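Side-chain contacts in ubiquitin-conjugating enzyme (PDB 2H2Y), which probably passes activated ubiquitin on to target proteins as an E2 conjugating enzyme, the chain here being the UBC-fold domain of a longer protein: residues Y69-I74 and G121-I126; G102-S107 and I127-S132. All coordinates share one frame; numbering follows the deposited sequence.

Contact 1: Y69-I74 and G121-I126; sequences YKIKII and GLILSI
I123 sends its CD1 between two strand isoleucines, meeting I73 CD1 at 3.8 Å and I71 CG2 at 3.9 Å. The two meetings differ in kind. I73 and I123 approach end to end, I73 extended and I123 bent at its second torsion (chi2 -56°), a bend that swings CD1 along the strand to I71 while it stays close to I73. I71 and I123 run past each other in opposite directions, and it is the CG2 methyl of I71, not the longer branch, that does the touching. That branch is used one turn further along the helix, where I71 CD1 faces I126 CG2 at 4.1 Å. Here helix 119-130 packs on the antiparallel four-stranded meander of the UBC fold, lying near-antiparallel to the inner strand 68-74 at 147°, the axes of the two short segments coming within 11.2 Å. All four isoleucines are buried, and no hydrogen bond joins the segments. V86 and F88 of the adjoining strand also touch I71. Away from the contact, S125 OG donates to G121 O at 2.8 Å from above the carbonyl plane; that oxygen also accepts the helical bond from S125 N.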
loop_
_atom_site.group_PDB
_atom_site.type_symbol
_atom_site.label_atom_id
_atom_site.label_comp_id
_atom_site.label_asym_id
_atom_site.label_seq_id
_atom_site.Cartn_x
_atom_site.Cartn_y
_atom_site.Cartn_z
ATOM N N TYR A 69 11.047 3.458 -4.497
ATOM C CA TYR A 69 10.906 2.345 -3.553
ATOM C C TYR A 69 9.608 1.621 -3.836
ATOM O O TYR A 69 8.653 2.229 -4.308
ATOM C CB TYR A 69 10.859 2.856 -2.114
ATOM C CG TYR A 69 12.104 3.575 -1.665
ATOM C CD1 TYR A 69 13.294 2.881 -1.450
ATOM C CD2 TYR A 69 12.102 4.950 -1.469
ATOM C CE1 TYR A 69 14.458 3.541 -1.052
ATOM C CE2 TYR A 69 13.258 5.625 -1.073
ATOM C CZ TYR A 69 14.435 4.910 -0.867
ATOM O OH TYR A 69 15.586 5.567 -0.484
ATOM N N LYS A 70 9.558 0.327 -3.545
ATOM C CA LYS A 70 8.336 -0.437 -3.770
ATOM C C LYS A 70 7.809 -0.960 -2.449
ATOM O O LYS A 70 8.586 -1.330 -1.572
ATOM C CB LYS A 70 8.587 -1.604 -4.723
ATOM C CG LYS A 70 8.903 -1.173 -6.141
ATOM C CD LYS A 70 8.931 -2.369 -7.081
ATOM C CE LYS A 70 9.545 -2.006 -8.436
ATOM N NZ LYS A 70 10.975 -1.561 -8.311
ATOM N N ILE A 71 6.485 -0.972 -2.313
ATOM C CA ILE A 71 5.808 -1.443 -1.107
ATOM C C ILE A 71 4.781 -2.499 -1.505
ATOM O O ILE A 71 3.816 -2.188 -2.198
ATOM C CB ILE A 71 5.047 -0.298 -0.410
ATOM C CG1 ILE A 71 5.992 0.865 -0.110
ATOM C CG2 ILE A 71 4.387 -0.815 0.856
ATOM C CD1 ILE A 71 5.320 2.022 0.603
ATOM N N LYS A 72 4.979 -3.740 -1.083
ATOM C CA LYS A 72 4.034 -4.799 -1.421
ATOM C C LYS A 72 2.931 -4.908 -0.379
ATOM O O LYS A 72 3.137 -4.619 0.805
ATOM C CB LYS A 72 4.738 -6.152 -1.558
ATOM C CG LYS A 72 3.773 -7.303 -1.748
ATOM C CD LYS A 72 4.472 -8.604 -2.100
ATOM C CE LYS A 72 5.038 -8.573 -3.508
ATOM N NZ LYS A 72 5.485 -9.928 -3.952
ATOM N N ILE A 73 1.757 -5.329 -0.837
ATOM C CA ILE A 73 0.592 -5.480 0.019
ATOM C C ILE A 73 -0.050 -6.847 -0.221
ATOM O O ILE A 73 -0.439 -7.172 -1.347
ATOM C CB ILE A 73 -0.445 -4.378 -0.283
ATOM C CG1 ILE A 73 0.209 -3.002 -0.150
ATOM C CG2 ILE A 73 -1.632 -4.516 0.647
ATOM C CD1 ILE A 73 -0.689 -1.858 -0.521
ATOM N N ILE A 74 -0.144 -7.648 0.835
ATOM C CA ILE A 74 -0.748 -8.967 0.737
ATOM C C ILE A 74 -1.997 -8.960 1.599
ATOM O O ILE A 74 -1.921 -8.736 2.808
ATOM C CB ILE A 74 0.178 -10.073 1.276
ATOM C CG1 ILE A 74 1.473 -10.143 0.468
ATOM C CG2 ILE A 74 -0.543 -11.406 1.217
ATOM C CD1 ILE A 74 1.288 -10.591 -0.964
ATOM N N GLY A 121 -4.665 4.962 2.746
ATOM C CA GLY A 121 -4.294 5.632 3.982
ATOM C C GLY A 121 -3.106 4.984 4.661
ATOM O O GLY A 121 -2.207 5.675 5.144
ATOM N N LEU A 122 -3.094 3.658 4.716
ATOM C CA LEU A 122 -1.979 2.966 5.323
ATOM C C LEU A 122 -0.724 3.429 4.599
ATOM O O LEU A 122 0.243 3.877 5.217
ATOM C CB LEU A 122 -2.130 1.453 5.162
ATOM C CG LEU A 122 -3.316 0.790 5.867
ATOM C CD1 LEU A 122 -3.291 -0.699 5.588
ATOM C CD2 LEU A 122 -3.262 1.054 7.363
ATOM N N ILE A 123 -0.761 3.349 3.276
ATOM C CA ILE A 123 0.386 3.727 2.461
ATOM C C ILE A 123 0.767 5.191 2.631
ATOM O O ILE A 123 1.953 5.528 2.676
ATOM C CB ILE A 123 0.137 3.428 0.947
ATOM C CG1 ILE A 123 -0.133 1.936 0.737
ATOM C CG2 ILE A 123 1.344 3.848 0.118
ATOM C CD1 ILE A 123 0.966 1.043 1.256
ATOM N N LEU A 124 -0.229 6.067 2.724
ATOM C CA LEU A 124 0.059 7.486 2.885
ATOM C C LEU A 124 0.691 7.723 4.245
ATOM O O LEU A 124 1.551 8.593 4.389
ATOM C CB LEU A 124 -1.206 8.319 2.770
ATOM C CG LEU A 124 -0.927 9.801 3.035
ATOM C CD1 LEU A 124 -0.052 10.374 1.943
ATOM C CD2 LEU A 124 -2.238 10.551 3.107
ATOM N N SER A 125 0.258 6.955 5.244
ATOM C CA SER A 125 0.824 7.084 6.586
ATOM C C SER A 125 2.301 6.740 6.458
ATOM O O SER A 125 3.163 7.453 6.975
ATOM C CB SER A 125 0.152 6.113 7.571
ATOM O OG SER A 125 -1.248 6.357 7.677
ATOM N N ILE A 126 2.585 5.649 5.747
ATOM C CA ILE A 126 3.958 5.217 5.537
ATOM C C ILE A 126 4.771 6.314 4.877
ATOM O O ILE A 126 5.912 6.557 5.268
ATOM C CB ILE A 126 4.025 3.965 4.656
ATOM C CG1 ILE A 126 3.365 2.793 5.378
ATOM C CG2 ILE A 126 5.471 3.633 4.332
ATOM C CD1 ILE A 126 3.380 1.513 4.586
#

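Contact 2: G102-S107 and I127-S132; sequences GDICLS and ISMLSS
M129 reaches out from the last turn of the helix to two loop residues and touches each with a different atom. Its SD lies 3.7 Å from L106 CD1, the closer of the two meetings, and its CE is 4.2 Å from I104 CG2. CG stands anti to the backbone N (chi1 176°), which carries the chain away from the helix and toward the loop; the bend at chi3 (82°) then folds CE alongside I104, where it is about as near as the sulfur. L106 and M129 run alongside in opposite senses, whereas the side chain of I104 lies aslant to that of M129, meeting it through the CG2 methyl instead of the longer branch. The backbones stay well apart, with 9.0 Å between L106 CA and M129 CA, and the segments are held together by apolar side chains alone, without a hydrogen bond between them.

Beyond this small patch the contact is loose. D103, C105 and S107 alternate with the touching residues and are exposed to solvent; C105 CB comes no nearer than 6.7 Å to M129 SD. C105 has been seen in an interchain disulfide, and the loop resembles the one that carries the active-site cysteine in E2 enzymes. On the helix side, S128 is exposed, and the helix ends on weak bonds: S131 N and S131 OG each lie 3.3 Å from I127 O.

H95, in the loop leading up to 102-107, also touches M129. The loop joins the sheet through the backbone bond of G102 with F88 and the packing of I104 on the F88 side chain, while L130 lays the helix end against F88 of strand 85-88 and Y56 of strand 51-57.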
loop_
_atom_site.group_PDB
_atom_site.type_symbol
_atom_site.label_atom_id
_atom_site.label_comp_id
_atom_site.label_asym_id
_atom_site.label_seq_id
_atom_site.Cartn_x
_atom_site.Cartn_y
_atom_site.Cartn_z
ATOM N N GLY A 102 12.640 -5.377 5.002
ATOM C CA GLY A 102 11.594 -4.529 4.473
ATOM C C GLY A 102 10.452 -4.333 5.444
ATOM O O GLY A 102 9.566 -3.511 5.198
ATOM N N ASP A 103 10.456 -5.078 6.546
ATOM C CA ASP A 103 9.381 -4.948 7.520
ATOM C C ASP A 103 9.235 -3.491 7.912
ATOM O O ASP A 103 10.188 -2.719 7.827
ATOM C CB ASP A 103 9.653 -5.792 8.767
ATOM C CG ASP A 103 9.416 -7.277 8.538
ATOM O OD1 ASP A 103 9.402 -8.032 9.532
ATOM O OD2 ASP A 103 9.249 -7.694 7.372
ATOM N N ILE A 104 8.033 -3.116 8.328
ATOM C CA ILE A 104 7.773 -1.748 8.736
ATOM C C ILE A 104 7.232 -1.749 10.155
ATOM O O ILE A 104 6.243 -2.419 10.467
ATOM C CB ILE A 104 6.744 -1.071 7.804
ATOM C CG1 ILE A 104 7.170 -1.242 6.351
ATOM C CG2 ILE A 104 6.649 0.408 8.114
ATOM C CD1 ILE A 104 6.171 -0.710 5.376
ATOM N N CYS A 105 7.894 -1.010 11.027
ATOM C CA CYS A 105 7.436 -0.940 12.394
ATOM C C CYS A 105 6.455 0.211 12.454
ATOM O O CYS A 105 6.853 1.373 12.575
ATOM C CB CYS A 105 8.604 -0.695 13.348
ATOM S SG CYS A 105 8.142 -0.782 15.085
ATOM N N LEU A 106 5.172 -0.119 12.342
ATOM C CA LEU A 106 4.122 0.889 12.381
ATOM C C LEU A 106 2.907 0.310 13.090
ATOM O O LEU A 106 2.394 -0.744 12.709
ATOM C CB LEU A 106 3.749 1.318 10.962
ATOM C CG LEU A 106 3.190 2.734 10.824
ATOM C CD1 LEU A 106 4.277 3.739 11.180
ATOM C CD2 LEU A 106 2.700 2.970 9.410
ATOM N N SER A 107 2.458 1.008 14.127
ATOM C CA SER A 107 1.319 0.578 14.926
ATOM C C SER A 107 0.109 0.230 14.074
ATOM O O SER A 107 -0.577 -0.766 14.321
ATOM C CB SER A 107 0.943 1.683 15.912
ATOM O OG SER A 107 0.578 2.865 15.220
ATOM N N ILE A 127 4.181 6.983 3.885
ATOM C CA ILE A 127 4.875 8.057 3.169
ATOM C C ILE A 127 5.266 9.209 4.086
ATOM O O ILE A 127 6.333 9.796 3.918
ATOM C CB ILE A 127 4.027 8.674 2.038
ATOM C CG1 ILE A 127 3.452 7.595 1.125
ATOM C CG2 ILE A 127 4.894 9.606 1.225
ATOM C CD1 ILE A 127 4.440 6.996 0.189
ATOM N N SER A 128 4.407 9.552 5.041
ATOM C CA SER A 128 4.732 10.657 5.933
ATOM C C SER A 128 5.749 10.198 6.965
ATOM O O SER A 128 6.526 11.002 7.482
ATOM C CB SER A 128 3.476 11.213 6.626
ATOM O OG SER A 128 2.962 10.320 7.590
ATOM N N MET A 129 5.756 8.904 7.259
ATOM C CA MET A 129 6.716 8.374 8.215
ATOM C C MET A 129 8.106 8.551 7.621
ATOM O O MET A 129 9.059 8.887 8.333
ATOM C CB MET A 129 6.465 6.896 8.467
ATOM C CG MET A 129 7.480 6.258 9.372
ATOM S SD MET A 129 7.362 4.498 9.255
ATOM C CE MET A 129 8.316 4.228 7.787
ATOM N N LEU A 130 8.214 8.320 6.313
ATOM C CA LEU A 130 9.484 8.472 5.615
ATOM C C LEU A 130 9.922 9.930 5.633
ATOM O O LEU A 130 11.113 10.219 5.666
ATOM C CB LEU A 130 9.379 7.967 4.172
ATOM C CG LEU A 130 9.278 6.445 3.995
ATOM C CD1 LEU A 130 9.142 6.092 2.525
ATOM C CD2 LEU A 130 10.506 5.783 4.584
ATOM N N SER A 131 8.968 10.852 5.612
ATOM C CA SER A 131 9.313 12.265 5.661
ATOM C C SER A 131 9.545 12.642 7.122
ATOM O O SER A 131 8.599 12.841 7.885
ATOM C CB SER A 131 8.186 13.108 5.069
ATOM O OG SER A 131 7.904 12.698 3.743
ATOM N N SER A 132 10.816 12.710 7.511
ATOM C CA SER A 132 11.212 13.054 8.874
ATOM C C SER A 132 12.683 12.693 9.106
ATOM O O SER A 132 13.203 11.745 8.510
ATOM C CB SER A 132 10.326 12.321 9.884
#

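Contacts 1 and 2 use successive turns of helix 119-130, and their centres lie about 9 Å apart. I126 joins them directly: I126 CD1 packs on I104 CD1 at 3.7 Å, and I126 CG1 lies 4.1 Å from L106 CD2, while another branch of the same side chain faces the strand. F88 of strand 85-88 touches I71, I126 and I104 and so belongs to both surroundings. Contact 1 sits about 3 Å from the centre of the chain; contact 2, about 12 Å out, is at the surface. Contact 2 includes the C105-bearing loop, probably the active-site loop as in other E2 enzymes, beside the helix and next to the edge strand 85-88.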